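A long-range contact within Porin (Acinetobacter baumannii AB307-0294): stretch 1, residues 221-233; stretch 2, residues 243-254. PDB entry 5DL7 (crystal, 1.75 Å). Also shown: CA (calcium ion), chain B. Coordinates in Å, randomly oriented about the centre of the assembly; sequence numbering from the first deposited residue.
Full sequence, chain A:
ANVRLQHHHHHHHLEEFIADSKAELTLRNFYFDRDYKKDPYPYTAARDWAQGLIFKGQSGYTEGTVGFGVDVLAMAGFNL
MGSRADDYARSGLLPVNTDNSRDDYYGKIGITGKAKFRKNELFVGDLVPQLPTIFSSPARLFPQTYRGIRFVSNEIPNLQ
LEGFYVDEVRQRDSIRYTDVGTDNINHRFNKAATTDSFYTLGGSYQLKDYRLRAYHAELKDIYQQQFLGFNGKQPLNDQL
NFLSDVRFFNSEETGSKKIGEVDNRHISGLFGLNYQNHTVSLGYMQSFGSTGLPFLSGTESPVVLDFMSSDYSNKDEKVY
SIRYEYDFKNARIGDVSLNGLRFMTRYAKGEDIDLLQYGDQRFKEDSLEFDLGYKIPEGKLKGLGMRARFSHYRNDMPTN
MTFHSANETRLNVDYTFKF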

ATOM      1  N   ASP A 221      14.723 -11.159 -14.532  1.00 24.63           N
ATOM      2  CA  ASP A 221      16.178 -10.895 -14.318  1.00 24.97           C
ATOM      3  C   ASP A 221      16.429 -10.191 -13.017  1.00 22.38           C
ATOM      4  O   ASP A 221      17.548  -9.659 -12.806  1.00 24.37           O
ATOM      5  N   ILE A 222      15.482 -10.159 -12.071  1.00 22.21           N
ATOM      6  CA  ILE A 222      15.606  -9.551 -10.792  1.00 21.73           C
ATOM      7  C   ILE A 222      15.323 -10.517  -9.661  1.00 22.42           C
ATOM      8  O   ILE A 222      16.203 -10.899  -8.951  1.00 21.74           O
ATOM      9  N   TYR A 223      14.081 -10.952  -9.547  1.00 21.06           N
ATOM     10  CA  TYR A 223      13.742 -11.907  -8.450  1.00 19.32           C
ATOM     11  C   TYR A 223      12.558 -12.784  -8.855  1.00 21.01           C
ATOM     12  O   TYR A 223      11.727 -12.367  -9.685  1.00 20.04           O
ATOM     13  N   GLN A 224      12.467 -13.921  -8.149  1.00 19.94           N
ATOM     14  CA  GLN A 224      11.217 -14.745  -8.092  1.00 20.66           C
ATOM     15  C   GLN A 224      10.750 -14.693  -6.662  1.00 19.91           C
ATOM     16  O   GLN A 224      11.564 -14.708  -5.734  1.00 21.21           O
ATOM     17  N   GLN A 225       9.448 -14.713  -6.459  1.00 19.48           N
ATOM     18  CA  GLN A 225       8.861 -14.571  -5.146  1.00 18.59           C
ATOM     19  C   GLN A 225       7.583 -15.464  -5.010  1.00 19.57           C
ATOM     20  O   GLN A 225       6.811 -15.430  -5.950  1.00 21.53           O
ATOM     21  N   GLN A 226       7.538 -16.227  -3.927  1.00 17.57           N
ATOM     22  CA  GLN A 226       6.240 -16.861  -3.605  1.00 18.53           C
ATOM     23  C   GLN A 226       5.629 -16.328  -2.347  1.00 18.32           C
ATOM     24  O   GLN A 226       6.363 -15.779  -1.419  1.00 19.45           O
ATOM     25  N   PHE A 227       4.340 -16.335  -2.261  1.00 18.99           N
ATOM     26  CA  PHE A 227       3.594 -15.870  -1.085  1.00 18.50           C
ATOM     27  C   PHE A 227       2.670 -16.999  -0.642  1.00 18.77           C
ATOM     28  O   PHE A 227       1.959 -17.572  -1.500  1.00 19.63           O
ATOM     29  N   LEU A 228       2.576 -17.184   0.655  1.00 18.08           N
ATOM     30  CA  LEU A 228       1.492 -17.987   1.230  1.00 20.49           C
ATOM     31  C   LEU A 228       0.916 -17.173   2.377  1.00 21.39           C
ATOM     32  O   LEU A 228       1.700 -16.538   3.112  1.00 20.68           O
ATOM     33  N   GLY A 229      -0.367 -17.221   2.558  1.00 20.31           N
ATOM     34  CA  GLY A 229      -0.959 -16.400   3.674  1.00 22.29           C
ATOM     35  C   GLY A 229      -2.341 -16.848   4.026  1.00 22.87           C
ATOM     36  O   GLY A 229      -3.020 -17.523   3.233  1.00 22.51           O
ATOM     37  N   PHE A 230      -2.800 -16.416   5.205  1.00 21.81           N
ATOM     38  CA  PHE A 230      -4.209 -16.586   5.534  1.00 24.70           C
ATOM     39  C   PHE A 230      -4.623 -15.400   6.365  1.00 24.08           C
ATOM     40  O   PHE A 230      -3.817 -14.736   6.989  1.00 24.17           O
ATOM     41  N   ASN A 231      -5.919 -15.176   6.363  1.00 24.84           N
ATOM     42  CA  ASN A 231      -6.520 -14.179   7.271  1.00 24.86           C
ATOM     43  C   ASN A 231      -7.925 -14.557   7.676  1.00 30.54           C
ATOM     44  O   ASN A 231      -8.634 -15.201   6.925  1.00 28.55           O
ATOM     45  N   GLY A 232      -8.305 -14.223   8.898  1.00 29.23           N
ATOM     46  CA  GLY A 232      -9.588 -14.652   9.344  1.00 30.86           C
ATOM     47  C   GLY A 232     -10.179 -13.818  10.439  1.00 31.42           C
ATOM     48  O   GLY A 232      -9.513 -12.877  10.929  1.00 29.33           O
ATOM     49  N   LYS A 233     -11.438 -14.093  10.647  1.00 32.51           N
ATOM     50  CA  LYS A 233     -12.203 -13.467  11.727  1.00 33.23           C
ATOM     51  C   LYS A 233     -13.128 -14.556  12.214  1.00 37.59           C
ATOM     52  O   LYS A 233     -14.086 -14.952  11.502  1.00 35.25           O
ATOM     53  N   LEU A 243      -9.140 -12.347  15.412  1.00 30.24           N
ATOM     54  CA  LEU A 243      -8.754 -11.858  14.105  1.00 29.07           C
ATOM     55  C   LEU A 243      -7.296 -12.320  13.823  1.00 28.43           C
ATOM     56  O   LEU A 243      -6.404 -12.290  14.724  1.00 27.77           O
ATOM     57  N   SER A 244      -6.988 -12.606  12.572  1.00 28.62           N
ATOM     58  CA  SER A 244      -5.606 -13.068  12.181  1.00 24.53           C
ATOM     59  C   SER A 244      -5.316 -12.602  10.795  1.00 25.85           C
ATOM     60  O   SER A 244      -6.182 -12.520   9.911  1.00 22.99           O
ATOM     61  N   ASP A 245      -4.044 -12.289  10.553  1.00 22.51           N
ATOM     62  CA  ASP A 245      -3.553 -12.024   9.219  1.00 24.05           C
ATOM     63  C   ASP A 245      -2.107 -12.438   9.235  1.00 23.05           C
ATOM     64  O   ASP A 245      -1.307 -11.802   9.971  1.00 24.05           O
ATOM     65  N   VAL A 246      -1.767 -13.427   8.422  1.00 22.37           N
ATOM     66  CA  VAL A 246      -0.429 -13.997   8.435  1.00 21.70           C
ATOM     67  C   VAL A 246       0.066 -14.032   7.013  1.00 23.37           C
ATOM     68  O   VAL A 246      -0.658 -14.418   6.101  1.00 22.13           O
ATOM     69  N   ARG A 247       1.323 -13.631   6.841  1.00 20.05           N
ATOM     70  CA  ARG A 247       1.920 -13.492   5.474  1.00 20.24           C
ATOM     71  C   ARG A 247       3.306 -14.044   5.464  1.00 18.91           C
ATOM     72  O   ARG A 247       4.130 -13.692   6.347  1.00 20.68           O
ATOM     73  N   PHE A 248       3.576 -14.914   4.495  1.00 18.73           N
ATOM     74  CA  PHE A 248       4.906 -15.468   4.312  1.00 19.25           C
ATOM     75  C   PHE A 248       5.375 -15.265   2.902  1.00 19.56           C
ATOM     76  O   PHE A 248       4.627 -15.526   1.914  1.00 20.20           O
ATOM     77  N   PHE A 249       6.602 -14.724   2.774  1.00 17.56           N
ATOM     78  CA  PHE A 249       7.285 -14.510   1.468  1.00 18.83           C
ATOM     79  C   PHE A 249       8.528 -15.299   1.382  1.00 19.50           C
ATOM     80  O   PHE A 249       9.285 -15.364   2.368  1.00 20.61           O
ATOM     81  N   ASN A 250       8.768 -15.785   0.199  1.00 17.64           N
ATOM     82  CA  ASN A 250      10.029 -16.479  -0.171  1.00 19.06           C
ATOM     83  C   ASN A 250      10.523 -15.874  -1.454  1.00 18.79           C
ATOM     84  O   ASN A 250       9.834 -15.847  -2.457  1.00 18.32           O
ATOM     85  N   SER A 251      11.813 -15.402  -1.392  1.00 17.76           N
ATOM     86  CA  SER A 251      12.358 -14.638  -2.540  1.00 17.89           C
ATOM     87  C   SER A 251      13.765 -15.074  -2.845  1.00 18.38           C
ATOM     88  O   SER A 251      14.577 -15.336  -1.925  1.00 18.37           O
ATOM     89  N   GLU A 252      14.071 -15.137  -4.124  1.00 18.95           N
ATOM     90  CA  GLU A 252      15.407 -15.553  -4.645  1.00 20.23           C
ATOM     91  C   GLU A 252      15.691 -14.773  -5.890  1.00 20.00           C
ATOM     92  O   GLU A 252      14.809 -14.464  -6.663  1.00 22.18           O
ATOM     93  N   GLU A 253      16.971 -14.557  -6.189  1.00 18.83           N
ATOM     94  CA  GLU A 253      17.280 -13.840  -7.424  1.00 19.99           C
ATOM     95  C   GLU A 253      17.050 -14.748  -8.623  1.00 22.87           C
ATOM     96  O   GLU A 253      17.022 -16.002  -8.492  1.00 23.38           O
ATOM     97  N   THR A 254      16.939 -14.180  -9.810  1.00 21.43           N
ATOM     98  CA  THR A 254      16.777 -15.021 -11.030  1.00 22.87           C
ATOM     99  C   THR A 254      17.431 -14.337 -12.230  1.00 25.33           C
ATOM    100  O   THR A 254      17.678 -13.118 -12.178  1.00 22.40           O
TER

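The two stretches are neighbouring antiparallel strands of one sheet, and most paired residues put their side chains on the same face, and their rotamers differ from pair to pair. At the apolar centre Phe227 (chi1 t) pairs with Phe249 (chi1 m). The edge of the Phe227 ring turns toward the face of Phe249, with CD1 of Phe227 3.6 Å from CZ of Phe249, ring centroids 5.1 Å apart and planes at 62°. The Phe227 ring also reaches along the strand: its CE1 lies 3.6 Å from Arg247 CB, near the ring plane. This requires Gly229, since a CB there would fall 2.4 Å from Phe227 CZ.

On the other face, Phe230 takes chi1 p, which lays its ring over Val246 (t). Val246 CB stands 4.0 Å from the ring centroid, over the face, and CG2 approaches Phe230 CZ to 3.5 Å. Ser244 OG (p) sits at the ring edge, 3.8 Å from Phe230 CE1. Leu228 (m, t) meets Phe248 (t) more loosely: Leu228 CD1 lies 4.4 Å from Phe248 CD2.

Farther along, amides replace rings. Gln225, extended at t, t, donates from NE2 to Ser251 OG at 2.9 Å; Gln226 bends at chi2 p, bringing its OE1 within 2.9 Å of Asn250 ND2, which donates to it. Thr254 (t) points toward the first stretch, its CG2 3.6 Å from Tyr223 C. Asp245 instead serves its own strand, its OD2 forming a salt bridge with Arg247 NH2 at 2.9 Å.

At the polar edge Glu253 (p, m) turns away from the partner strand and binds calcium through OE1 and OE2, each 2.5 Å from the CA ion. Water 1, 2.4 Å from that ion through its O, donates to Glu252 OE1 at 2.7 Å, linking the neighbouring carboxylate to the metal site.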

ATOM      1  CB  ASP A 221      16.676 -10.101 -15.554  1.00 27.07           C
ATOM      2  CG  ASP A 221      16.827 -10.930 -16.751  1.00 29.47           C
ATOM      3  OD1 ASP A 221      17.293 -12.062 -16.688  1.00 32.17           O
ATOM      4  OD2 ASP A 221      16.528 -10.396 -17.847  1.00 32.55           O
ATOM      5  CB  ILE A 222      14.864  -8.214 -10.628  1.00 21.38           C
ATOM      6  CG1 ILE A 222      15.326  -7.227 -11.772  1.00 23.03           C
ATOM      7  CG2 ILE A 222      15.162  -7.634  -9.277  1.00 23.81           C
ATOM      8  CD1 ILE A 222      14.614  -5.900 -11.698  1.00 23.50           C
ATOM      9  CB  TYR A 223      13.536 -11.279  -7.123  1.00 19.99           C
ATOM     10  CG  TYR A 223      12.336 -10.407  -6.975  1.00 20.02           C
ATOM     11  CD1 TYR A 223      11.054 -11.001  -6.837  1.00 20.71           C
ATOM     12  CD2 TYR A 223      12.342  -9.051  -6.968  1.00 20.36           C
ATOM     13  CE1 TYR A 223       9.945 -10.196  -6.678  1.00 21.29           C
ATOM     14  CE2 TYR A 223      11.228  -8.247  -6.774  1.00 21.20           C
ATOM     15  CZ  TYR A 223      10.002  -8.743  -6.688  1.00 20.26           C
ATOM     16  OH  TYR A 223       8.847  -8.031  -6.554  1.00 20.67           O
ATOM     17  CB  GLN A 224      11.440 -16.209  -8.549  1.00 23.28           C
ATOM     18  CG  GLN A 224      11.637 -16.229 -10.003  1.00 33.99           C
ATOM     19  CD  GLN A 224      11.906 -17.640 -10.524  1.00 42.75           C
ATOM     20  OE1 GLN A 224      12.592 -17.844 -11.649  1.00 56.11           O
ATOM     21  NE2 GLN A 224      11.464 -18.591  -9.758  1.00 49.35           N
ATOM     22  CB  GLN A 225       8.616 -13.144  -4.805  1.00 18.41           C
ATOM     23  CG  GLN A 225       8.006 -12.860  -3.461  1.00 18.07           C
ATOM     24  CD  GLN A 225       7.896 -11.349  -3.271  1.00 18.72           C
ATOM     25  OE1 GLN A 225       6.923 -10.718  -3.668  1.00 18.84           O
ATOM     26  NE2 GLN A 225       8.959 -10.775  -2.653  1.00 19.65           N
ATOM     27  CB  GLN A 226       6.503 -18.314  -3.372  1.00 21.58           C
ATOM     28  CG  GLN A 226       6.933 -19.124  -4.583  1.00 23.32           C
ATOM     29  CD  GLN A 226       8.434 -18.941  -4.901  1.00 24.32           C
ATOM     30  OE1 GLN A 226       9.279 -18.942  -4.006  1.00 22.28           O
ATOM     31  NE2 GLN A 226       8.689 -18.683  -6.137  1.00 23.35           N
ATOM     32  CB  PHE A 227       2.683 -14.689  -1.481  1.00 19.22           C
ATOM     33  CG  PHE A 227       1.726 -14.234  -0.380  1.00 19.77           C
ATOM     34  CD1 PHE A 227       2.226 -13.430   0.630  1.00 20.45           C
ATOM     35  CD2 PHE A 227       0.478 -14.762  -0.329  1.00 21.41           C
ATOM     36  CE1 PHE A 227       1.369 -13.027   1.628  1.00 20.76           C
ATOM     37  CE2 PHE A 227      -0.421 -14.334   0.693  1.00 21.22           C
ATOM     38  CZ  PHE A 227       0.057 -13.517   1.664  1.00 21.13           C
ATOM     39  CB  LEU A 228       2.035 -19.272   1.881  1.00 22.55           C
ATOM     40  CG  LEU A 228       2.614 -20.245   0.851  1.00 25.73           C
ATOM     41  CD1 LEU A 228       3.208 -21.413   1.738  1.00 28.82           C
ATOM     42  CD2 LEU A 228       1.512 -20.807  -0.037  1.00 27.01           C
ATOM     43  CB  PHE A 230      -4.462 -17.880   6.229  1.00 26.29           C
ATOM     44  CG  PHE A 230      -3.878 -18.029   7.596  1.00 27.25           C
ATOM     45  CD1 PHE A 230      -4.538 -17.510   8.712  1.00 30.31           C
ATOM     46  CD2 PHE A 230      -2.705 -18.639   7.805  1.00 26.07           C
ATOM     47  CE1 PHE A 230      -3.980 -17.605   9.968  1.00 30.41           C
ATOM     48  CE2 PHE A 230      -2.138 -18.776   9.090  1.00 27.50           C
ATOM     49  CZ  PHE A 230      -2.809 -18.296  10.189  1.00 30.47           C
ATOM     50  CB  ASN A 231      -6.467 -12.786   6.633  1.00 26.05           C
ATOM     51  CG  ASN A 231      -7.326 -12.615   5.408  1.00 27.62           C
ATOM     52  OD1 ASN A 231      -6.987 -13.070   4.314  1.00 29.61           O
ATOM     53  ND2 ASN A 231      -8.498 -11.914   5.571  1.00 32.75           N
ATOM     54  CB  LYS A 233     -12.966 -12.273  11.187  1.00 36.39           C
ATOM     55  CG  LYS A 233     -13.905 -11.709  12.274  1.00 43.45           C
ATOM     56  CD  LYS A 233     -14.520 -10.396  11.709  1.00 48.80           C
ATOM     57  CE  LYS A 233     -15.620  -9.823  12.586  1.00 58.89           C
ATOM     58  NZ  LYS A 233     -16.417  -8.847  11.746  1.00 63.29           N
ATOM     59  CB  LEU A 243      -8.830 -10.353  14.021  1.00 30.28           C
ATOM     60  CG  LEU A 243     -10.055  -9.553  14.459  1.00 37.12           C
ATOM     61  CD1 LEU A 243     -10.130  -8.195  13.848  1.00 38.88           C
ATOM     62  CD2 LEU A 243     -11.293 -10.246  14.301  1.00 43.28           C
ATOM     63  CB  SER A 244      -5.434 -14.659  12.346  1.00 28.71           C
ATOM     64  OG  SER A 244      -6.441 -15.202  11.511  1.00 29.34           O
ATOM     65  CB  ASP A 245      -3.623 -10.555   8.948  1.00 25.03           C
ATOM     66  CG  ASP A 245      -3.256 -10.141   7.439  1.00 29.16           C
ATOM     67  OD1 ASP A 245      -2.666 -10.876   6.696  1.00 29.42           O
ATOM     68  OD2 ASP A 245      -3.922  -9.169   6.979  1.00 30.42           O
ATOM     69  CB  VAL A 246      -0.384 -15.426   9.065  1.00 24.15           C
ATOM     70  CG1 VAL A 246       0.916 -16.152   8.873  1.00 25.07           C
ATOM     71  CG2 VAL A 246      -0.771 -15.418  10.536  1.00 26.57           C
ATOM     72  CB  ARG A 247       1.935 -12.028   5.032  1.00 20.52           C
ATOM     73  CG  ARG A 247       0.539 -11.445   4.975  1.00 21.84           C
ATOM     74  CD  ARG A 247       0.576  -9.984   4.464  1.00 23.36           C
ATOM     75  NE  ARG A 247      -0.747  -9.345   4.821  1.00 24.84           N
ATOM     76  CZ  ARG A 247      -1.102  -8.118   4.624  1.00 23.59           C
ATOM     77  NH1 ARG A 247      -0.295  -7.273   4.091  1.00 25.14           N
ATOM     78  NH2 ARG A 247      -2.309  -7.698   5.034  1.00 26.26           N
ATOM     79  CB  PHE A 248       4.815 -16.977   4.485  1.00 20.48           C
ATOM     80  CG  PHE A 248       6.074 -17.693   4.167  1.00 25.33           C
ATOM     81  CD1 PHE A 248       7.221 -17.511   4.937  1.00 33.08           C
ATOM     82  CD2 PHE A 248       6.176 -18.505   3.060  1.00 33.36           C
ATOM     83  CE1 PHE A 248       8.393 -18.299   4.599  1.00 36.67           C
ATOM     84  CE2 PHE A 248       7.402 -19.204   2.712  1.00 31.79           C
ATOM     85  CZ  PHE A 248       8.454 -19.055   3.488  1.00 32.84           C
ATOM     86  CB  PHE A 249       7.552 -12.960   1.264  1.00 18.65           C
ATOM     87  CG  PHE A 249       6.361 -12.109   1.156  1.00 18.04           C
ATOM     88  CD1 PHE A 249       5.829 -11.603   2.309  1.00 20.34           C
ATOM     89  CD2 PHE A 249       5.862 -11.786  -0.038  1.00 20.00           C
ATOM     90  CE1 PHE A 249       4.709 -10.769   2.320  1.00 20.84           C
ATOM     91  CE2 PHE A 249       4.738 -10.906  -0.087  1.00 19.84           C
ATOM     92  CZ  PHE A 249       4.187 -10.424   1.099  1.00 19.08           C
ATOM     93  CB  ASN A 250       9.801 -18.017  -0.367  1.00 20.67           C
ATOM     94  CG  ASN A 250      11.064 -18.789  -0.675  1.00 22.81           C
ATOM     95  OD1 ASN A 250      11.963 -18.729   0.177  1.00 22.65           O
ATOM     96  ND2 ASN A 250      11.172 -19.416  -1.824  1.00 27.60           N
ATOM     97  CB  SER A 251      12.348 -13.120  -2.295  1.00 19.90           C
ATOM     98  OG  SER A 251      11.074 -12.618  -1.857  1.00 18.62           O
ATOM     99  CB  GLU A 252      15.441 -17.083  -4.867  1.00 24.45           C
ATOM    100  CG  GLU A 252      16.570 -17.656  -5.486  1.00 35.64           C
ATOM    101  CD  GLU A 252      16.524 -19.258  -5.728  1.00 42.08           C
ATOM    102  OE1 GLU A 252      17.590 -19.815  -5.899  1.00 47.83           O
ATOM    103  OE2 GLU A 252      15.500 -19.827  -5.594  1.00 37.63           O
ATOM    104  CB  GLU A 253      18.690 -13.221  -7.431  1.00 21.26           C
ATOM    105  CG  GLU A 253      19.822 -14.208  -7.692  1.00 22.59           C
ATOM    106  CD  GLU A 253      20.090 -15.171  -6.576  1.00 23.76           C
ATOM    107  OE1 GLU A 253      20.931 -16.090  -6.768  1.00 25.94           O
ATOM    108  OE2 GLU A 253      19.720 -15.022  -5.384  1.00 22.74           O
ATOM    109  CB  THR A 254      15.206 -15.182 -11.158  1.00 28.64           C
ATOM    110  OG1 THR A 254      14.954 -16.096 -12.187  1.00 31.37           O
ATOM    111  CG2 THR A 254      14.538 -13.876 -11.623  1.00 24.24           C
TER
HETATM  112 CA    CA B 501      21.072 -16.935  -4.413  1.00 23.42          CA
HETATM  113  O   HOH W   1      20.036 -18.801  -5.463  1.00 31.11           O
HETATM  114  O   HOH W   2      18.979 -16.889  -3.239  1.00 24.52           O
HETATM  115  O   HOH W   3      21.713 -18.642  -2.760  1.00 31.44           O
HETATM  116  O   HOH W   4      23.126 -17.944  -5.191  1.00 27.36           O